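Local coordinates for DNA repair and telomere maintenance protein nbs1 (Schizosaccharomyces pombe, PDB 3HUF) that serves in the MRN complex in DNA double-strand break repair and telomere maintenance, its N-terminal FHA and BRCT domains recognising phosphorylated partners such as Ctp1, at residues 2-7 and 109-114; 15-20 and 190-195; 65-70 and 92-97. All coordinates share one frame; numbering follows the deposited sequence.

From the N terminus, strand 2-6 is followed by strand 16-18, its antiparallel neighbour in one sheet of the FHA domain. Contact 1 closes a loop of about a hundred residues by bringing strand 109-113 back beside 2-6. Contact 3 lies wholly within that loop: 65-70 meets 92-97 at the edge of the second FHA sheet, and it joins contact 1 through the hydrogen bond from W2 to C66 and through the backbone of K96 and W113. Contact 2 closes a longer loop that crosses the first, since 190-195 returns from beyond 109-114 to the outer strand 16-18, where D194 also reaches Y112; contact 3 lies within this loop too.

Contact 1 (2-7 and 109-114); sequences WIIEAE and INAYWR
W2 lays one face of its indole against the edge of W113 in a T-shaped stack, the planes 69° apart. The touching atoms are W2 CD1 and W113 CE3, at 3.5 Å, and W113 CB sits over the six-membered ring of W2 in a CH-pi contact. W2 CG lies anti to the carbonyl carbon (chi1 -86°); the far edge of the ring, at CZ3, reaches A111. Its NE1 is spent on the backbone oxygen of C66. An alanine in place of W2 would probably leave the W113 edge without its aromatic face and the C66 carbonyl without this donor. I3 turns to the other side of the sheet, where its CB stands 4.1 Å from the centroid of the Y112 ring, over the face, while CG2 touches Y112 OH and CD1 meets R114 CB. Its backbone pairs with Y112 in both directions, I3 N to Y112 O at 3.0 Å and Y112 N to I3 O at 2.9 Å. I4 returns to the W2 side and packs CG2 on A111 CB at 3.6 Å, with I109 CG2 beside its CB. E5 forms the next hydrogen-bonded pair, its O receiving N110 N at 2.7 Å, and its CG lies in plane at the edge of the Y112 ring, whose hydroxyl is bonded to D194. Just past A6, a water accepts from both E7 N and N110 ND2 and so bridges the two segments. The two antiparallel strands are inner members of an FHA sheet: 16-18 flanks 2-6, 97-102 flanks 109-113, and F68 of the second sheet meets W2 edge-to-face.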
loop_
_atom_site.group_PDB
_atom_site.type_symbol
_atom_site.label_atom_id
_atom_site.label_comp_id
_atom_site.label_asym_id
_atom_site.label_seq_id
_atom_site.Cartn_x
_atom_site.Cartn_y
_atom_site.Cartn_z
ATOM N N TRP A 2 2.112 -5.852 10.204
ATOM C CA TRP A 2 3.168 -6.180 11.163
ATOM C C TRP A 2 3.621 -7.610 10.928
ATOM O O TRP A 2 2.802 -8.492 10.684
ATOM C CB TRP A 2 2.673 -6.044 12.617
ATOM C CG TRP A 2 2.777 -4.649 13.175
ATOM C CD1 TRP A 2 1.746 -3.778 13.450
ATOM C CD2 TRP A 2 3.984 -3.962 13.499
ATOM N NE1 TRP A 2 2.257 -2.585 13.929
ATOM C CE2 TRP A 2 3.627 -2.678 13.967
ATOM C CE3 TRP A 2 5.344 -4.313 13.453
ATOM C CZ2 TRP A 2 4.586 -1.741 14.386
ATOM C CZ3 TRP A 2 6.297 -3.371 13.878
ATOM C CH2 TRP A 2 5.910 -2.115 14.336
ATOM N N ILE A 3 4.934 -7.813 11.004
ATOM C CA ILE A 3 5.547 -9.130 10.885
ATOM C C ILE A 3 6.560 -9.300 12.004
ATOM O O ILE A 3 7.204 -8.326 12.385
ATOM C CB ILE A 3 6.291 -9.274 9.558
ATOM C CG1 ILE A 3 5.349 -9.012 8.373
ATOM C CG2 ILE A 3 6.953 -10.647 9.461
ATOM C CD1 ILE A 3 5.694 -7.693 7.710
ATOM N N ILE A 4 6.667 -10.513 12.560
ATOM C CA ILE A 4 7.781 -10.845 13.469
ATOM C C ILE A 4 8.640 -12.012 12.965
ATOM O O ILE A 4 8.157 -12.928 12.324
ATOM C CB ILE A 4 7.320 -11.145 14.931
ATOM C CG1 ILE A 4 6.346 -12.323 14.973
ATOM C CG2 ILE A 4 6.713 -9.898 15.555
ATOM C CD1 ILE A 4 6.100 -12.890 16.358
ATOM N N GLU A 5 9.924 -11.939 13.256
ATOM C CA GLU A 5 10.834 -13.038 13.041
ATOM C C GLU A 5 11.939 -12.897 14.077
ATOM O O GLU A 5 11.998 -11.884 14.775
ATOM C CB GLU A 5 11.399 -13.042 11.609
ATOM C CG GLU A 5 12.085 -11.762 11.200
ATOM C CD GLU A 5 12.695 -11.844 9.802
ATOM O OE1 GLU A 5 12.447 -12.850 9.093
ATOM O OE2 GLU A 5 13.428 -10.906 9.415
ATOM N N ALA A 6 12.802 -13.906 14.188
ATOM C CA ALA A 6 13.893 -13.867 15.159
ATOM C C ALA A 6 15.103 -14.600 14.631
ATOM O O ALA A 6 15.002 -15.376 13.676
ATOM C CB ALA A 6 13.464 -14.476 16.458
ATOM N N GLU A 7 16.247 -14.332 15.255
ATOM C CA GLU A 7 17.479 -15.063 14.993
ATOM C C GLU A 7 17.497 -16.209 15.987
ATOM O O GLU A 7 16.677 -16.249 16.913
ATOM C CB GLU A 7 18.702 -14.160 15.193
ATOM C CG GLU A 7 19.882 -14.490 14.291
ATOM C CD GLU A 7 20.055 -13.479 13.160
ATOM O OE1 GLU A 7 20.264 -12.283 13.475
ATOM O OE2 GLU A 7 20.000 -13.886 11.969
ATOM N N ILE A 109 13.064 -10.969 19.406
ATOM C CA ILE A 109 11.979 -11.022 18.452
ATOM C C ILE A 109 11.975 -9.697 17.716
ATOM O O ILE A 109 11.809 -8.640 18.331
ATOM C CB ILE A 109 10.634 -11.199 19.151
ATOM C CG1 ILE A 109 10.565 -12.577 19.805
ATOM C CG2 ILE A 109 9.463 -11.009 18.164
ATOM C CD1 ILE A 109 9.439 -12.637 20.792
ATOM N N ASN A 110 12.168 -9.755 16.405
ATOM C CA ASN A 110 12.227 -8.557 15.587
ATOM C C ASN A 110 10.911 -8.318 14.842
ATOM O O ASN A 110 10.563 -9.067 13.903
ATOM C CB ASN A 110 13.415 -8.645 14.631
ATOM C CG ASN A 110 14.704 -9.039 15.352
ATOM O OD1 ASN A 110 15.056 -8.454 16.382
ATOM N ND2 ASN A 110 15.413 -10.028 14.813
ATOM N N ALA A 111 10.189 -7.281 15.279
ATOM C CA ALA A 111 8.935 -6.860 14.657
ATOM C C ALA A 111 9.202 -5.686 13.721
ATOM O O ALA A 111 9.936 -4.754 14.065
ATOM C CB ALA A 111 7.877 -6.486 15.724
ATOM N N TYR A 112 8.662 -5.770 12.513
ATOM C CA TYR A 112 8.818 -4.722 11.527
ATOM C C TYR A 112 7.527 -4.557 10.749
ATOM O O TYR A 112 6.768 -5.498 10.554
ATOM C CB TYR A 112 9.987 -4.952 10.570
ATOM C CG TYR A 112 10.045 -6.334 9.963
ATOM C CD1 TYR A 112 9.526 -6.580 8.676
ATOM C CD2 TYR A 112 10.596 -7.404 10.669
ATOM C CE1 TYR A 112 9.560 -7.862 8.104
ATOM C CE2 TYR A 112 10.620 -8.693 10.114
ATOM C CZ TYR A 112 10.114 -8.909 8.824
ATOM O OH TYR A 112 10.156 -10.175 8.272
ATOM N N TRP A 113 7.295 -3.326 10.329
ATOM C CA TRP A 113 6.100 -2.988 9.593
ATOM C C TRP A 113 6.436 -3.045 8.111
ATOM O O TRP A 113 7.431 -2.458 7.684
ATOM C CB TRP A 113 5.659 -1.575 10.009
ATOM C CG TRP A 113 4.495 -1.027 9.241
ATOM C CD1 TRP A 113 4.533 -0.124 8.212
ATOM C CD2 TRP A 113 3.112 -1.326 9.468
ATOM N NE1 TRP A 113 3.256 0.139 7.772
ATOM C CE2 TRP A 113 2.363 -0.567 8.536
ATOM C CE3 TRP A 113 2.435 -2.153 10.371
ATOM C CZ2 TRP A 113 0.964 -0.611 8.485
ATOM C CZ3 TRP A 113 1.032 -2.214 10.309
ATOM C CH2 TRP A 113 0.312 -1.441 9.372
ATOM N N ARG A 114 5.628 -3.768 7.345
ATOM C CA ARG A 114 5.701 -3.721 5.896
ATOM C C ARG A 114 4.593 -2.781 5.413
ATOM O O ARG A 114 3.448 -2.936 5.826
ATOM C CB ARG A 114 5.486 -5.125 5.307
ATOM C CG ARG A 114 5.727 -5.248 3.792
ATOM C CD ARG A 114 5.829 -6.747 3.291
ATOM N NE ARG A 114 7.018 -7.488 3.747
ATOM C CZ ARG A 114 8.255 -7.302 3.281
ATOM N NH1 ARG A 114 8.493 -6.371 2.351
ATOM N NH2 ARG A 114 9.268 -8.029 3.758
HETATM O O HOH W 1 16.963 -12.186 16.745
#

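Contact 2 (15-20 and 190-195); sequences SRILFP and SVIEDA
The R16 guanidinium carries V191 on one face, with V191 CB 3.8 Å from R16 NE and displaced toward the rim of the group. The R16 chain is extended from CG to NE and crosses V191 obliquely; at its end NH1 and NH2 are bonded to the backbone oxygens of H35 and D32. A water accepts from R16 NH2 and donates to S190 O, giving the arginine a further link to 190-195. The F19 ring has I17 O above the centre of one face, whereas S190 O and I192 CD1 come at its edge, the former 3.7 Å from F19 CE1. Between these flat groups the backbones are joined directly: I17 N donates to I192 O at 2.9 Å in a nearly straight bond, 170° at the hydrogen. I17 CD1 then packs on I192 CG1 at 3.7 Å. At the other end S15 is gripped twice. Its N donates to E193 OE1, reaching it on the anti side and 25° out of the carboxylate plane at 3.1 Å, and its OG accepts from D194 N at 2.8 Å. The S15 hydroxyl stands between the backbone N and the carbonyl carbon (chi1 66°), which directs OG toward D194 N. The D194 carboxylate is held beyond S15, bonded to Y112 OH and in a salt bridge with R114, and so ties the loop, past strand 2-6, to strand 109-113 and the residue after it. Here the loop between helices 178-184 and 198-209 lies against the outermost strand of an FHA sheet, a contact within the FHA-BRCT1-BRCT2 region of this Nibrin-family protein that joins the FHA sheet to a loop from the helical part of the chain.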
loop_
_atom_site.group_PDB
_atom_site.type_symbol
_atom_site.label_atom_id
_atom_site.label_comp_id
_atom_site.label_asym_id
_atom_site.label_seq_id
_atom_site.Cartn_x
_atom_site.Cartn_y
_atom_site.Cartn_z
ATOM N N SER A 15 8.800 -16.818 10.271
ATOM C CA SER A 15 8.261 -15.476 10.525
ATOM C C SER A 15 6.750 -15.551 10.649
ATOM O O SER A 15 6.146 -16.592 10.390
ATOM C CB SER A 15 8.669 -14.481 9.444
ATOM O OG SER A 15 8.085 -14.820 8.198
ATOM N N ARG A 16 6.126 -14.469 11.087
ATOM C CA ARG A 16 4.680 -14.498 11.238
ATOM C C ARG A 16 4.063 -13.126 11.077
ATOM O O ARG A 16 4.523 -12.163 11.669
ATOM C CB ARG A 16 4.292 -15.094 12.597
ATOM C CG ARG A 16 2.795 -15.025 12.844
ATOM C CD ARG A 16 2.348 -15.933 13.934
ATOM N NE ARG A 16 0.917 -15.776 14.166
ATOM C CZ ARG A 16 0.262 -16.341 15.173
ATOM N NH1 ARG A 16 0.913 -17.114 16.040
ATOM N NH2 ARG A 16 -1.045 -16.137 15.306
ATOM N N ILE A 17 3.007 -13.053 10.276
ATOM C CA ILE A 17 2.230 -11.823 10.142
ATOM C C ILE A 17 1.241 -11.668 11.318
ATOM O O ILE A 17 0.433 -12.551 11.580
ATOM C CB ILE A 17 1.451 -11.815 8.825
ATOM C CG1 ILE A 17 2.416 -11.870 7.644
ATOM C CG2 ILE A 17 0.657 -10.555 8.691
ATOM C CD1 ILE A 17 1.681 -12.147 6.358
ATOM N N LEU A 18 1.324 -10.544 12.016
ATOM C CA LEU A 18 0.476 -10.298 13.171
ATOM C C LEU A 18 -0.629 -9.313 12.812
ATOM O O LEU A 18 -0.379 -8.198 12.426
ATOM C CB LEU A 18 1.318 -9.741 14.346
ATOM C CG LEU A 18 2.442 -10.645 14.872
ATOM C CD1 LEU A 18 3.076 -10.009 16.157
ATOM C CD2 LEU A 18 1.937 -12.089 15.150
ATOM N N PHE A 19 -1.865 -9.725 12.980
ATOM C CA PHE A 19 -2.984 -8.854 12.707
ATOM C C PHE A 19 -3.375 -8.119 13.993
ATOM O O PHE A 19 -2.981 -8.534 15.074
ATOM C CB PHE A 19 -4.150 -9.693 12.185
ATOM C CG PHE A 19 -3.778 -10.587 11.051
ATOM C CD1 PHE A 19 -3.929 -11.967 11.160
ATOM C CD2 PHE A 19 -3.289 -10.066 9.871
ATOM C CE1 PHE A 19 -3.596 -12.808 10.094
ATOM C CE2 PHE A 19 -2.959 -10.886 8.810
ATOM C CZ PHE A 19 -3.103 -12.266 8.927
ATOM N N PRO A 20 -4.094 -6.986 13.865
ATOM C CA PRO A 20 -4.771 -6.352 14.987
ATOM C C PRO A 20 -5.475 -7.354 15.902
ATOM O O PRO A 20 -6.200 -8.230 15.420
ATOM C CB PRO A 20 -5.783 -5.447 14.290
ATOM C CG PRO A 20 -4.982 -4.951 13.064
ATOM C CD PRO A 20 -4.243 -6.192 12.623
ATOM N N SER A 190 -5.453 -17.227 10.052
ATOM C CA SER A 190 -4.286 -17.973 9.610
ATOM C C SER A 190 -2.995 -17.576 10.286
ATOM O O SER A 190 -2.798 -16.411 10.647
ATOM C CB SER A 190 -4.108 -17.780 8.107
ATOM O OG SER A 190 -5.105 -18.519 7.443
ATOM N N VAL A 191 -2.111 -18.549 10.442
ATOM C CA VAL A 191 -0.746 -18.242 10.809
ATOM C C VAL A 191 0.167 -18.435 9.597
ATOM O O VAL A 191 0.443 -19.520 9.148
ATOM C CB VAL A 191 -0.268 -18.851 12.198
ATOM C CG1 VAL A 191 -1.316 -19.784 12.833
ATOM C CG2 VAL A 191 1.146 -19.451 12.141
ATOM N N ILE A 192 0.554 -17.307 9.030
ATOM C CA ILE A 192 1.295 -17.268 7.796
ATOM C C ILE A 192 2.513 -16.374 7.978
ATOM O O ILE A 192 2.524 -15.504 8.830
ATOM C CB ILE A 192 0.400 -16.735 6.640
ATOM C CG1 ILE A 192 -0.151 -15.350 6.984
ATOM C CG2 ILE A 192 -0.731 -17.773 6.309
ATOM C CD1 ILE A 192 -1.070 -14.772 5.928
ATOM N N GLU A 193 3.511 -16.602 7.137
ATOM C CA GLU A 193 4.792 -15.961 7.217
ATOM C C GLU A 193 4.847 -14.642 6.444
ATOM O O GLU A 193 3.960 -14.336 5.649
ATOM C CB GLU A 193 5.835 -16.943 6.687
ATOM C CG GLU A 193 5.935 -18.226 7.534
ATOM C CD GLU A 193 7.216 -18.992 7.293
ATOM O OE1 GLU A 193 8.293 -18.525 7.730
ATOM O OE2 GLU A 193 7.148 -20.094 6.686
ATOM N N ASP A 194 5.898 -13.878 6.703
ATOM C CA ASP A 194 6.205 -12.618 6.047
ATOM C C ASP A 194 6.001 -12.692 4.530
ATOM O O ASP A 194 6.374 -13.665 3.897
ATOM C CB ASP A 194 7.676 -12.311 6.341
ATOM C CG ASP A 194 8.130 -10.944 5.854
ATOM O OD1 ASP A 194 7.310 -10.110 5.469
ATOM O OD2 ASP A 194 9.348 -10.710 5.872
ATOM N N ALA A 195 5.407 -11.651 3.969
ATOM C CA ALA A 195 5.246 -11.504 2.524
ATOM C C ALA A 195 4.268 -12.483 1.883
ATOM O O ALA A 195 4.256 -12.623 0.669
ATOM C CB ALA A 195 6.589 -11.540 1.812
HETATM O O HOH W 2 -3.162 -15.278 13.213
HETATM O O HOH W 3 -0.323 -15.053 10.761
#

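Contact 3 (65-70 and 92-97); sequences PCEFEV and SYKEKD
A short antiparallel ladder at the edge of an FHA beta-sandwich brings F68 and Y93 together, where strand 68-72 meets the outermost strand 91-93 of its sheet. F68 and Y93 form a hydrogen-bonded pair. F68 N donates to Y93 O at 3.0 Å, almost straight at 173° and in the carbonyl plane, whereas the return bond from Y93 N to F68 O is more bent, 140° at the hydrogen, although the atoms are 2.8 Å apart. F68 O also takes a CA-H...O contact from S92. The two aromatic side chains leave the same face of the sheet but do different work: F68 has CG anti to the backbone N (chi1 -164°), and its buried ring meets F50, while Y93 CB rests by F68 O and its side chain touches V81. On the opposite face, S92 CB touches two glutamates, E67 OE1 at 3.3 Å and E69 CG at 3.7 Å. E67 OE1 and E69 OE2 are themselves only 2.7 Å apart, and one of the acids may be protonated. K94 runs extended past E67; its NZ stays 5.0 Å from E67 OE2, so the opposite charges may attract each other without touching. Beyond the ladder, the chain after Y93 bends round P65, a residue that also packs on W113 of the first sheet. K96 crosses P65 at about a right angle and sends NZ to the backbone oxygen of G63, its CG lying 4.0 Å from P65 CD. On another side of the pyrrolidine ring, P65 CG comes within 3.2 Å of K94 O.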
loop_
_atom_site.group_PDB
_atom_site.type_symbol
_atom_site.label_atom_id
_atom_site.label_comp_id
_atom_site.label_asym_id
_atom_site.label_seq_id
_atom_site.Cartn_x
_atom_site.Cartn_y
_atom_site.Cartn_z
ATOM N N PRO A 65 2.462 2.839 11.054
ATOM C CA PRO A 65 2.044 1.503 11.437
ATOM C C PRO A 65 0.856 1.482 12.408
ATOM O O PRO A 65 0.554 2.488 13.086
ATOM C CB PRO A 65 3.294 0.964 12.158
ATOM C CG PRO A 65 3.864 2.153 12.841
ATOM C CD PRO A 65 3.641 3.294 11.850
ATOM N N CYS A 66 0.201 0.332 12.506
ATOM C CA CYS A 66 -0.765 0.118 13.582
ATOM C C CYS A 66 -0.012 0.168 14.899
ATOM O O CYS A 66 1.130 -0.314 14.984
ATOM C CB CYS A 66 -1.420 -1.240 13.442
ATOM S SG CYS A 66 -2.560 -1.358 12.054
ATOM N N GLU A 67 -0.634 0.769 15.910
ATOM C CA GLU A 67 -0.005 0.867 17.233
ATOM C C GLU A 67 0.253 -0.534 17.787
ATOM O O GLU A 67 -0.636 -1.404 17.787
ATOM C CB GLU A 67 -0.892 1.649 18.209
ATOM C CG GLU A 67 -0.264 1.854 19.578
ATOM C CD GLU A 67 -1.043 2.833 20.393
ATOM O OE1 GLU A 67 -1.374 2.514 21.568
ATOM O OE2 GLU A 67 -1.346 3.918 19.844
ATOM N N PHE A 68 1.479 -0.738 18.246
ATOM C CA PHE A 68 1.927 -2.035 18.740
ATOM C C PHE A 68 2.208 -1.850 20.233
ATOM O O PHE A 68 3.058 -1.050 20.618
ATOM C CB PHE A 68 3.195 -2.425 17.967
ATOM C CG PHE A 68 3.587 -3.891 18.072
ATOM C CD1 PHE A 68 3.623 -4.688 16.923
ATOM C CD2 PHE A 68 3.959 -4.461 19.298
ATOM C CE1 PHE A 68 4.009 -6.025 16.995
ATOM C CE2 PHE A 68 4.366 -5.792 19.375
ATOM C CZ PHE A 68 4.384 -6.576 18.221
ATOM N N GLU A 69 1.495 -2.599 21.078
ATOM C CA GLU A 69 1.663 -2.499 22.524
ATOM C C GLU A 69 2.221 -3.790 23.092
ATOM O O GLU A 69 1.904 -4.878 22.612
ATOM C CB GLU A 69 0.325 -2.161 23.193
ATOM C CG GLU A 69 -0.384 -1.046 22.487
ATOM C CD GLU A 69 -1.815 -0.849 22.917
ATOM O OE1 GLU A 69 -2.402 -1.757 23.532
ATOM O OE2 GLU A 69 -2.358 0.225 22.624
ATOM N N VAL A 70 3.066 -3.657 24.107
ATOM C CA VAL A 70 3.703 -4.801 24.767
ATOM C C VAL A 70 3.486 -4.651 26.268
ATOM O O VAL A 70 3.836 -3.631 26.826
ATOM C CB VAL A 70 5.230 -4.852 24.466
ATOM C CG1 VAL A 70 5.939 -5.882 25.356
ATOM C CG2 VAL A 70 5.489 -5.149 22.973
ATOM N N SER A 92 3.416 1.434 24.436
ATOM C CA SER A 92 2.975 1.385 23.055
ATOM C C SER A 92 3.987 2.046 22.153
ATOM O O SER A 92 4.675 2.988 22.544
ATOM C CB SER A 92 1.597 2.018 22.841
ATOM O OG SER A 92 1.213 2.838 23.907
ATOM N N TYR A 93 4.051 1.534 20.934
ATOM C CA TYR A 93 5.081 1.901 19.995
ATOM C C TYR A 93 4.452 2.174 18.653
ATOM O O TYR A 93 3.603 1.407 18.205
ATOM C CB TYR A 93 6.115 0.771 19.900
ATOM C CG TYR A 93 7.126 0.821 21.033
ATOM C CD1 TYR A 93 6.907 0.165 22.255
ATOM C CD2 TYR A 93 8.293 1.566 20.889
ATOM C CE1 TYR A 93 7.850 0.251 23.290
ATOM C CE2 TYR A 93 9.224 1.652 21.902
ATOM C CZ TYR A 93 9.008 1.000 23.095
ATOM O OH TYR A 93 9.995 1.145 24.065
ATOM N N LYS A 94 4.849 3.283 18.033
ATOM C CA LYS A 94 4.474 3.572 16.656
ATOM C C LYS A 94 5.648 3.672 15.705
ATOM O O LYS A 94 5.532 4.239 14.632
ATOM C CB LYS A 94 3.568 4.798 16.565
ATOM C CG LYS A 94 2.124 4.385 16.338
ATOM C CD LYS A 94 1.220 5.567 16.040
ATOM C CE LYS A 94 -0.227 5.078 15.841
ATOM N NZ LYS A 94 -1.181 6.136 15.404
ATOM N N GLU A 95 6.776 3.101 16.093
ATOM C CA GLU A 95 7.934 2.990 15.213
ATOM C C GLU A 95 7.749 1.751 14.341
ATOM O O GLU A 95 6.987 0.848 14.697
ATOM C CB GLU A 95 9.191 2.793 16.049
ATOM C CG GLU A 95 9.692 4.042 16.729
ATOM C CD GLU A 95 9.864 3.810 18.208
ATOM O OE1 GLU A 95 10.813 3.072 18.595
ATOM O OE2 GLU A 95 9.040 4.354 18.990
ATOM N N LYS A 96 8.469 1.683 13.230
ATOM C CA LYS A 96 8.271 0.584 12.291
ATOM C C LYS A 96 9.216 -0.608 12.510
ATOM O O LYS A 96 9.110 -1.607 11.820
ATOM C CB LYS A 96 8.352 1.104 10.855
ATOM C CG LYS A 96 7.273 2.137 10.555
ATOM C CD LYS A 96 7.552 2.874 9.270
ATOM C CE LYS A 96 6.304 3.650 8.849
ATOM N NZ LYS A 96 6.418 4.102 7.441
ATOM N N ASP A 97 10.119 -0.484 13.477
ATOM C CA ASP A 97 11.077 -1.529 13.809
ATOM C C ASP A 97 11.172 -1.684 15.316
ATOM O O ASP A 97 11.587 -0.759 16.021
ATOM C CB ASP A 97 12.459 -1.181 13.265
ATOM C CG ASP A 97 12.538 -1.327 11.768
ATOM O OD1 ASP A 97 12.830 -2.447 11.301
ATOM O OD2 ASP A 97 12.324 -0.318 11.057
#